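PDB 3GPV: transcriptional regulator, MerR family, which probably binds DNA as a dimeric transcription factor, using the winged helix-turn-helix domain of the MerR family. Local coordinates for residues Y16-V22 with I54-L60; Q39-F44 with I79-I83. One frame throughout, in Å; residues are numbered along the deposited sequence.

Contact 1: residues Y16-V22 with I54-L60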
ATOM      1  N   TYR B  16     -31.044   8.491   5.993  1.00 38.97           N
ATOM      2  CA  TYR B  16     -29.919   7.700   6.422  1.00 42.94           C
ATOM      3  C   TYR B  16     -29.759   6.519   5.458  1.00 43.52           C
ATOM      4  O   TYR B  16     -30.619   6.216   4.609  1.00 42.62           O
ATOM      5  CB  TYR B  16     -30.178   7.209   7.825  1.00 47.12           C
ATOM      6  CG  TYR B  16     -31.404   6.347   7.837  1.00 50.06           C
ATOM      7  CD1 TYR B  16     -31.308   4.961   7.643  1.00 49.51           C
ATOM      8  CD2 TYR B  16     -32.672   6.900   8.074  1.00 49.90           C
ATOM      9  CE1 TYR B  16     -32.463   4.126   7.695  1.00 50.56           C
ATOM     10  CE2 TYR B  16     -33.821   6.093   8.119  1.00 50.65           C
ATOM     11  CZ  TYR B  16     -33.717   4.700   7.940  1.00 51.57           C
ATOM     12  OH  TYR B  16     -34.856   3.897   8.031  1.00 51.27           O
ATOM     13  N   TYR B  17     -28.617   5.872   5.605  1.00 41.03           N
ATOM     14  CA  TYR B  17     -28.251   4.739   4.787  1.00 38.59           C
ATOM     15  C   TYR B  17     -27.718   3.622   5.664  1.00 36.69           C
ATOM     16  O   TYR B  17     -27.036   3.857   6.655  1.00 34.04           O
ATOM     17  CB  TYR B  17     -27.208   5.192   3.769  1.00 39.93           C
ATOM     18  CG  TYR B  17     -27.709   6.334   2.919  1.00 40.59           C
ATOM     19  CD1 TYR B  17     -28.516   6.098   1.804  1.00 41.15           C
ATOM     20  CD2 TYR B  17     -27.437   7.656   3.265  1.00 40.68           C
ATOM     21  CE1 TYR B  17     -29.044   7.150   1.058  1.00 41.62           C
ATOM     22  CE2 TYR B  17     -27.962   8.711   2.526  1.00 41.42           C
ATOM     23  CZ  TYR B  17     -28.764   8.450   1.426  1.00 41.98           C
ATOM     24  OH  TYR B  17     -29.292   9.484   0.695  1.00 42.52           O
ATOM     25  N   THR B  18     -28.059   2.395   5.304  1.00 35.42           N
ATOM     26  CA  THR B  18     -27.618   1.234   6.072  1.00 36.15           C
ATOM     27  C   THR B  18     -26.152   0.858   5.814  1.00 36.12           C
ATOM     28  O   THR B  18     -25.588   1.198   4.774  1.00 34.09           O
ATOM     29  CB  THR B  18     -28.475   0.023   5.747  1.00 35.38           C
ATOM     30  OG1 THR B  18     -28.277  -0.336   4.375  1.00 35.18           O
ATOM     31  CG2 THR B  18     -29.939   0.337   5.982  1.00 34.34           C
ATOM     32  N   ILE B  19     -25.549   0.157   6.770  1.00 36.63           N
ATOM     33  CA  ILE B  19     -24.160  -0.281   6.648  1.00 39.55           C
ATOM     34  C   ILE B  19     -23.997  -1.012   5.306  1.00 38.86           C
ATOM     35  O   ILE B  19     -22.970  -0.898   4.637  1.00 37.39           O
ATOM     36  CB  ILE B  19     -23.784  -1.273   7.770  1.00 41.71           C
ATOM     37  CG1 ILE B  19     -24.287  -0.773   9.133  1.00 45.48           C
ATOM     38  CG2 ILE B  19     -22.288  -1.481   7.796  1.00 43.33           C
ATOM     39  CD1 ILE B  19     -23.729   0.551   9.599  1.00 47.11           C
ATOM     40  N   GLY B  20     -25.028  -1.768   4.931  1.00 37.85           N
ATOM     41  CA  GLY B  20     -25.007  -2.515   3.689  1.00 37.12           C
ATOM     42  C   GLY B  20     -25.033  -1.674   2.427  1.00 37.04           C
ATOM     43  O   GLY B  20     -24.337  -1.986   1.460  1.00 37.19           O
ATOM     44  N   GLN B  21     -25.835  -0.611   2.419  1.00 36.42           N
ATOM     45  CA  GLN B  21     -25.915   0.259   1.254  1.00 35.83           C
ATOM     46  C   GLN B  21     -24.621   1.051   1.124  1.00 35.30           C
ATOM     47  O   GLN B  21     -24.115   1.266   0.025  1.00 35.63           O
ATOM     48  CB  GLN B  21     -27.102   1.219   1.385  1.00 37.02           C
ATOM     49  CG  GLN B  21     -28.445   0.517   1.513  1.00 37.53           C
ATOM     50  CD  GLN B  21     -29.577   1.460   1.861  1.00 38.38           C
ATOM     51  OE1 GLN B  21     -29.420   2.347   2.692  1.00 37.93           O
ATOM     52  NE2 GLN B  21     -30.733   1.261   1.238  1.00 39.77           N
ATOM     53  N   VAL B  22     -24.087   1.484   2.256  1.00 35.42           N
ATOM     54  CA  VAL B  22     -22.853   2.246   2.253  1.00 37.40           C
ATOM     55  C   VAL B  22     -21.715   1.392   1.703  1.00 38.61           C
ATOM     56  O   VAL B  22     -20.852   1.891   0.984  1.00 36.16           O
ATOM     57  CB  VAL B  22     -22.515   2.742   3.669  1.00 37.02           C
ATOM     58  CG1 VAL B  22     -21.144   3.371   3.691  1.00 36.43           C
ATOM     59  CG2 VAL B  22     -23.554   3.759   4.115  1.00 38.03           C
ATOM     60  N   ILE B  54     -26.992   3.463  11.578  1.00 46.74           N
ATOM     61  CA  ILE B  54     -26.951   3.878  10.185  1.00 45.40           C
ATOM     62  C   ILE B  54     -26.087   5.103   9.938  1.00 43.82           C
ATOM     63  O   ILE B  54     -25.648   5.775  10.872  1.00 42.44           O
ATOM     64  CB  ILE B  54     -28.374   4.195   9.673  1.00 46.35           C
ATOM     65  CG1 ILE B  54     -28.953   5.392  10.438  1.00 45.36           C
ATOM     66  CG2 ILE B  54     -29.275   2.986   9.849  1.00 46.02           C
ATOM     67  CD1 ILE B  54     -29.205   5.150  11.913  1.00 50.10           C
ATOM     68  N   PHE B  55     -25.880   5.394   8.660  1.00 42.36           N
ATOM     69  CA  PHE B  55     -25.072   6.526   8.229  1.00 42.01           C
ATOM     70  C   PHE B  55     -25.899   7.699   7.714  1.00 41.39           C
ATOM     71  O   PHE B  55     -26.689   7.532   6.788  1.00 39.56           O
ATOM     72  CB  PHE B  55     -24.129   6.105   7.091  1.00 41.71           C
ATOM     73  CG  PHE B  55     -23.015   5.197   7.513  1.00 41.86           C
ATOM     74  CD1 PHE B  55     -21.726   5.696   7.701  1.00 42.07           C
ATOM     75  CD2 PHE B  55     -23.247   3.844   7.720  1.00 40.82           C
ATOM     76  CE1 PHE B  55     -20.685   4.856   8.090  1.00 41.27           C
ATOM     77  CE2 PHE B  55     -22.207   2.995   8.112  1.00 41.16           C
ATOM     78  CZ  PHE B  55     -20.927   3.502   8.296  1.00 40.75           C
ATOM     79  N   ASN B  56     -25.734   8.871   8.317  1.00 42.15           N
ATOM     80  CA  ASN B  56     -26.402  10.061   7.802  1.00 44.04           C
ATOM     81  C   ASN B  56     -25.339  10.710   6.906  1.00 44.88           C
ATOM     82  O   ASN B  56     -24.229  10.191   6.777  1.00 42.34           O
ATOM     83  CB  ASN B  56     -26.820  11.031   8.914  1.00 46.44           C
ATOM     84  CG  ASN B  56     -25.707  11.318   9.897  1.00 48.23           C
ATOM     85  OD1 ASN B  56     -24.529  11.173   9.578  1.00 48.65           O
ATOM     86  ND2 ASN B  56     -26.079  11.740  11.106  1.00 49.34           N
ATOM     87  N   GLU B  57     -25.667  11.835   6.290  1.00 45.64           N
ATOM     88  CA  GLU B  57     -24.736  12.508   5.397  1.00 46.74           C
ATOM     89  C   GLU B  57     -23.388  12.832   6.037  1.00 45.53           C
ATOM     90  O   GLU B  57     -22.347  12.715   5.394  1.00 45.55           O
ATOM     91  CB  GLU B  57     -25.371  13.789   4.856  1.00 49.51           C
ATOM     92  CG  GLU B  57     -24.698  14.335   3.604  1.00 55.21           C
ATOM     93  CD  GLU B  57     -25.366  15.595   3.083  1.00 57.85           C
ATOM     94  OE1 GLU B  57     -25.309  16.636   3.779  1.00 60.33           O
ATOM     95  OE2 GLU B  57     -25.952  15.541   1.981  1.00 59.95           O
ATOM     96  N   GLU B  58     -23.394  13.242   7.294  1.00 43.95           N
ATOM     97  CA  GLU B  58     -22.139  13.566   7.951  1.00 43.98           C
ATOM     98  C   GLU B  58     -21.316  12.308   8.240  1.00 41.60           C
ATOM     99  O   GLU B  58     -20.084  12.328   8.160  1.00 37.69           O
ATOM    100  CB  GLU B  58     -22.394  14.340   9.249  1.00 46.38           C
ATOM    101  CG  GLU B  58     -21.108  14.727   9.964  1.00 52.08           C
ATOM    102  CD  GLU B  58     -21.182  16.081  10.641  1.00 54.82           C
ATOM    103  OE1 GLU B  58     -21.864  16.195  11.682  1.00 56.64           O
ATOM    104  OE2 GLU B  58     -20.558  17.034  10.123  1.00 55.39           O
ATOM    105  N   ALA B  59     -21.999  11.215   8.566  1.00 37.35           N
ATOM    106  CA  ALA B  59     -21.319   9.966   8.861  1.00 36.10           C
ATOM    107  C   ALA B  59     -20.560   9.500   7.624  1.00 35.62           C
ATOM    108  O   ALA B  59     -19.472   8.952   7.728  1.00 34.83           O
ATOM    109  CB  ALA B  59     -22.330   8.898   9.289  1.00 34.46           C
ATOM    110  N   LEU B  60     -21.148   9.712   6.454  1.00 35.72           N
ATOM    111  CA  LEU B  60     -20.511   9.310   5.207  1.00 37.63           C
ATOM    112  C   LEU B  60     -19.263  10.147   4.903  1.00 38.26           C
ATOM    113  O   LEU B  60     -18.267   9.619   4.405  1.00 34.49           O
ATOM    114  CB  LEU B  60     -21.503   9.414   4.047  1.00 38.58           C
ATOM    115  CG  LEU B  60     -22.674   8.428   4.089  1.00 39.41           C
ATOM    116  CD1 LEU B  60     -23.590   8.670   2.910  1.00 40.46           C
ATOM    117  CD2 LEU B  60     -22.144   7.013   4.064  1.00 38.98           C
TER
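Two very short strands meet here, and each runs almost at once into a capped helix. Between them Y17 and F55 form an antiparallel hydrogen-bonded pair: Y17 N gives to F55 O and F55 N to Y17 O, both at 2.8 Å, the second nearly straight at 176°. Y16 closes up beside the pair, its CA 3.3 Å from F55 O in a CA-H...O contact and its CB 3.4 Å from I54 CG1. Then the chain turns into helix 19-25. T18 OG1 takes the N-H of Q21 (N to OG1 3.1 Å) while Q21 OE1 takes that of T18 (N to OE1 2.9 Å), a capping box. N56 does the N-cap job for helix 57-70, its OD1 2.7 Å from A59 N. The arrangement fits the winged helix-turn-helix of the MerR family: 53-55, the middle strand of the small sheet, holds 46-47 of the wing along one edge and 17-18, which leads into the first helix, along the other. On the face carrying Y17 and F55 the contact turns apolar. I19 CD1 presses on the edge of the F55 ring, 3.2 Å from CE2, and V22 CG2 lies 3.6 Å from F55 CD2 and 3.5 Å from L60 CD2. Beside them Y17 CD2 meets L60 CD1 at 4.0 Å, and F42 meets the F55 ring edge-to-face.

Contact 2: residues Q39-F44 with I79-I83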
ATOM      1  N   GLN B  39     -12.934  -1.565  15.109  1.00 58.23           N
ATOM      2  CA  GLN B  39     -11.771  -0.744  15.420  1.00 57.44           C
ATOM      3  C   GLN B  39     -12.222   0.577  16.042  1.00 56.05           C
ATOM      4  O   GLN B  39     -11.403   1.434  16.374  1.00 56.06           O
ATOM      5  CB  GLN B  39     -10.951  -0.481  14.158  1.00 58.50           C
ATOM      6  CG  GLN B  39     -10.313  -1.728  13.564  1.00 60.85           C
ATOM      7  CD  GLN B  39      -9.300  -2.375  14.494  1.00 62.21           C
ATOM      8  OE1 GLN B  39      -8.286  -1.770  14.849  1.00 62.75           O
ATOM      9  NE2 GLN B  39      -9.572  -3.615  14.893  1.00 63.67           N
ATOM     10  N   GLY B  40     -13.535   0.724  16.193  1.00 54.42           N
ATOM     11  CA  GLY B  40     -14.106   1.916  16.790  1.00 53.62           C
ATOM     12  C   GLY B  40     -13.889   3.189  16.002  1.00 52.24           C
ATOM     13  O   GLY B  40     -13.508   4.212  16.569  1.00 52.82           O
ATOM     14  N   LEU B  41     -14.149   3.137  14.700  1.00 51.03           N
ATOM     15  CA  LEU B  41     -13.959   4.301  13.843  1.00 49.18           C
ATOM     16  C   LEU B  41     -15.267   5.028  13.514  1.00 47.96           C
ATOM     17  O   LEU B  41     -15.256   6.093  12.894  1.00 44.23           O
ATOM     18  CB  LEU B  41     -13.248   3.884  12.544  1.00 50.62           C
ATOM     19  CG  LEU B  41     -11.852   3.248  12.674  1.00 51.45           C
ATOM     20  CD1 LEU B  41     -11.242   3.026  11.294  1.00 51.73           C
ATOM     21  CD2 LEU B  41     -10.949   4.146  13.502  1.00 51.72           C
ATOM     22  N   PHE B  42     -16.391   4.463  13.941  1.00 47.81           N
ATOM     23  CA  PHE B  42     -17.686   5.077  13.674  1.00 48.74           C
ATOM     24  C   PHE B  42     -18.443   5.457  14.947  1.00 48.91           C
ATOM     25  O   PHE B  42     -19.581   5.035  15.138  1.00 47.78           O
ATOM     26  CB  PHE B  42     -18.576   4.134  12.856  1.00 49.96           C
ATOM     27  CG  PHE B  42     -17.927   3.587  11.619  1.00 50.70           C
ATOM     28  CD1 PHE B  42     -17.212   4.416  10.759  1.00 51.80           C
ATOM     29  CD2 PHE B  42     -18.080   2.243  11.283  1.00 50.84           C
ATOM     30  CE1 PHE B  42     -16.662   3.916   9.582  1.00 51.69           C
ATOM     31  CE2 PHE B  42     -17.536   1.730  10.110  1.00 50.76           C
ATOM     32  CZ  PHE B  42     -16.826   2.569   9.256  1.00 50.99           C
ATOM     33  N   PRO B  43     -17.828   6.257  15.830  1.00 49.83           N
ATOM     34  CA  PRO B  43     -18.529   6.640  17.060  1.00 51.18           C
ATOM     35  C   PRO B  43     -19.681   7.589  16.760  1.00 51.71           C
ATOM     36  O   PRO B  43     -20.543   7.826  17.602  1.00 52.89           O
ATOM     37  CB  PRO B  43     -17.437   7.323  17.890  1.00 50.99           C
ATOM     38  CG  PRO B  43     -16.156   6.754  17.337  1.00 51.84           C
ATOM     39  CD  PRO B  43     -16.433   6.722  15.863  1.00 50.98           C
ATOM     40  N   PHE B  44     -19.686   8.116  15.542  1.00 51.77           N
ATOM     41  CA  PHE B  44     -20.688   9.076  15.093  1.00 51.97           C
ATOM     42  C   PHE B  44     -21.920   8.477  14.425  1.00 52.84           C
ATOM     43  O   PHE B  44     -22.752   9.205  13.889  1.00 52.17           O
ATOM     44  CB  PHE B  44     -20.022  10.040  14.125  1.00 50.61           C
ATOM     45  CG  PHE B  44     -19.177   9.353  13.095  1.00 47.99           C
ATOM     46  CD1 PHE B  44     -19.759   8.710  12.014  1.00 46.70           C
ATOM     47  CD2 PHE B  44     -17.794   9.315  13.232  1.00 48.16           C
ATOM     48  CE1 PHE B  44     -18.976   8.036  11.083  1.00 47.10           C
ATOM     49  CE2 PHE B  44     -17.004   8.643  12.308  1.00 46.79           C
ATOM     50  CZ  PHE B  44     -17.593   8.005  11.233  1.00 47.11           C
ATOM     51  N   ILE B  79      -5.783   6.865  12.859  1.00 50.38           N
ATOM     52  CA  ILE B  79      -7.044   7.220  12.228  1.00 48.76           C
ATOM     53  C   ILE B  79      -8.105   7.337  13.316  1.00 48.99           C
ATOM     54  O   ILE B  79      -8.949   8.231  13.277  1.00 46.72           O
ATOM     55  CB  ILE B  79      -7.477   6.154  11.209  1.00 47.91           C
ATOM     56  CG1 ILE B  79      -6.435   6.056  10.096  1.00 47.43           C
ATOM     57  CG2 ILE B  79      -8.817   6.518  10.622  1.00 45.95           C
ATOM     58  CD1 ILE B  79      -6.600   4.852   9.195  1.00 49.60           C
ATOM     59  N   LYS B  80      -8.053   6.434  14.291  1.00 49.85           N
ATOM     60  CA  LYS B  80      -9.019   6.456  15.383  1.00 52.45           C
ATOM     61  C   LYS B  80      -8.789   7.710  16.210  1.00 52.16           C
ATOM     62  O   LYS B  80      -9.733   8.339  16.682  1.00 52.05           O
ATOM     63  CB  LYS B  80      -8.876   5.208  16.260  1.00 54.79           C
ATOM     64  CG  LYS B  80      -9.885   5.145  17.397  1.00 59.43           C
ATOM     65  CD  LYS B  80      -9.897   3.783  18.078  1.00 63.54           C
ATOM     66  CE  LYS B  80      -8.537   3.429  18.682  1.00 66.44           C
ATOM     67  NZ  LYS B  80      -8.537   2.075  19.331  1.00 68.50           N
ATOM     68  N   GLN B  81      -7.520   8.074  16.363  1.00 52.28           N
ATOM     69  CA  GLN B  81      -7.141   9.256  17.119  1.00 51.83           C
ATOM     70  C   GLN B  81      -7.700  10.484  16.417  1.00 50.10           C
ATOM     71  O   GLN B  81      -8.107  11.457  17.059  1.00 48.73           O
ATOM     72  CB  GLN B  81      -5.623   9.343  17.206  1.00 54.63           C
ATOM     73  CG  GLN B  81      -5.108  10.432  18.110  1.00 59.63           C
ATOM     74  CD  GLN B  81      -3.651  10.225  18.468  1.00 62.97           C
ATOM     75  OE1 GLN B  81      -2.782  10.194  17.596  1.00 65.14           O
ATOM     76  NE2 GLN B  81      -3.375  10.074  19.757  1.00 64.24           N
ATOM     77  N   PHE B  82      -7.723  10.424  15.088  1.00 47.22           N
ATOM     78  CA  PHE B  82      -8.244  11.520  14.279  1.00 45.17           C
ATOM     79  C   PHE B  82      -9.748  11.649  14.515  1.00 43.98           C
ATOM     80  O   PHE B  82     -10.286  12.748  14.635  1.00 42.42           O
ATOM     81  CB  PHE B  82      -7.987  11.251  12.795  1.00 42.94           C
ATOM     82  CG  PHE B  82      -8.758  12.151  11.877  1.00 41.75           C
ATOM     83  CD1 PHE B  82      -8.399  13.484  11.727  1.00 41.18           C
ATOM     84  CD2 PHE B  82      -9.866  11.677  11.188  1.00 40.49           C
ATOM     85  CE1 PHE B  82      -9.134  14.340  10.904  1.00 41.18           C
ATOM     86  CE2 PHE B  82     -10.606  12.521  10.365  1.00 41.61           C
ATOM     87  CZ  PHE B  82     -10.238  13.858  10.224  1.00 40.66           C
ATOM     88  N   ILE B  83     -10.415  10.504  14.568  1.00 44.02           N
ATOM     89  CA  ILE B  83     -11.850  10.450  14.778  1.00 45.17           C
ATOM     90  C   ILE B  83     -12.218  10.938  16.170  1.00 45.41           C
ATOM     91  O   ILE B  83     -13.143  11.733  16.332  1.00 44.75           O
ATOM     92  CB  ILE B  83     -12.349   9.017  14.601  1.00 45.93           C
ATOM     93  CG1 ILE B  83     -12.086   8.569  13.166  1.00 46.26           C
ATOM     94  CG2 ILE B  83     -13.824   8.924  14.936  1.00 45.59           C
ATOM     95  CD1 ILE B  83     -12.255   7.067  12.968  1.00 50.09           C
TER
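Look first at L41. Its m,t rotamer sends CD2 over the backbone of helix 76-88, 3.5 Å from K80 CA and 3.6 Å from K80 CB, with I79 CG2 farther off at 4.3 Å. I83, also m,t, extends its CD1 to meet it, 3.2 Å from L41 CD2 and 3.2 Å from L41 O. The other branch of I83 serves the next residues: CG2 lies 3.5 Å from P43 CD and 4.1 Å from F44 CE2, at the edge of a p-rotamer phenyl ring that also stacks on Y62. With chi1 and chi2 both t, K80 lays its CG and CD along the turn, CD 3.3 Å from Q39 O and CG 3.8 Å from G40 O. That turn is a Schellman motif: G40, at positive phi, ends helix 30-38, the probable recognition helix of the helix-turn-helix, and starts the link to the wing. F42 points its CA-to-CB bond away from helix 76-88, and its ring meets F55 of the sheet. No hydrogen bond crosses the contact, and Q39 O and L41 O are buried by it without a partner, so between these two segments the attraction is apolar packing, which has to outweigh the cost of two buried carbonyls.

Contacts 1 and 2 share one small domain, their centres about 15 Å apart, and their segments alternate along the chain. Both are partly buried with an exposed margin, Y16 in contact 1, K80 and P43 in contact 2, but contact 2 sits nearer the middle of the chain, on the side of the long helix 93-128. Contact 1 combines paired strand backbones with an apolar face; contact 2 sets an irregular link on a helix by van der Waals packing, with no hydrogen bond between the two segments. They meet directly: F55 CZ is 4.2 Å from F42 CE2, and A59 O is 3.5 Å from F44 CE1. Helix 57-70, which starts in contact 1, also backs contact 2, where I66 touches L41, I79 and I83.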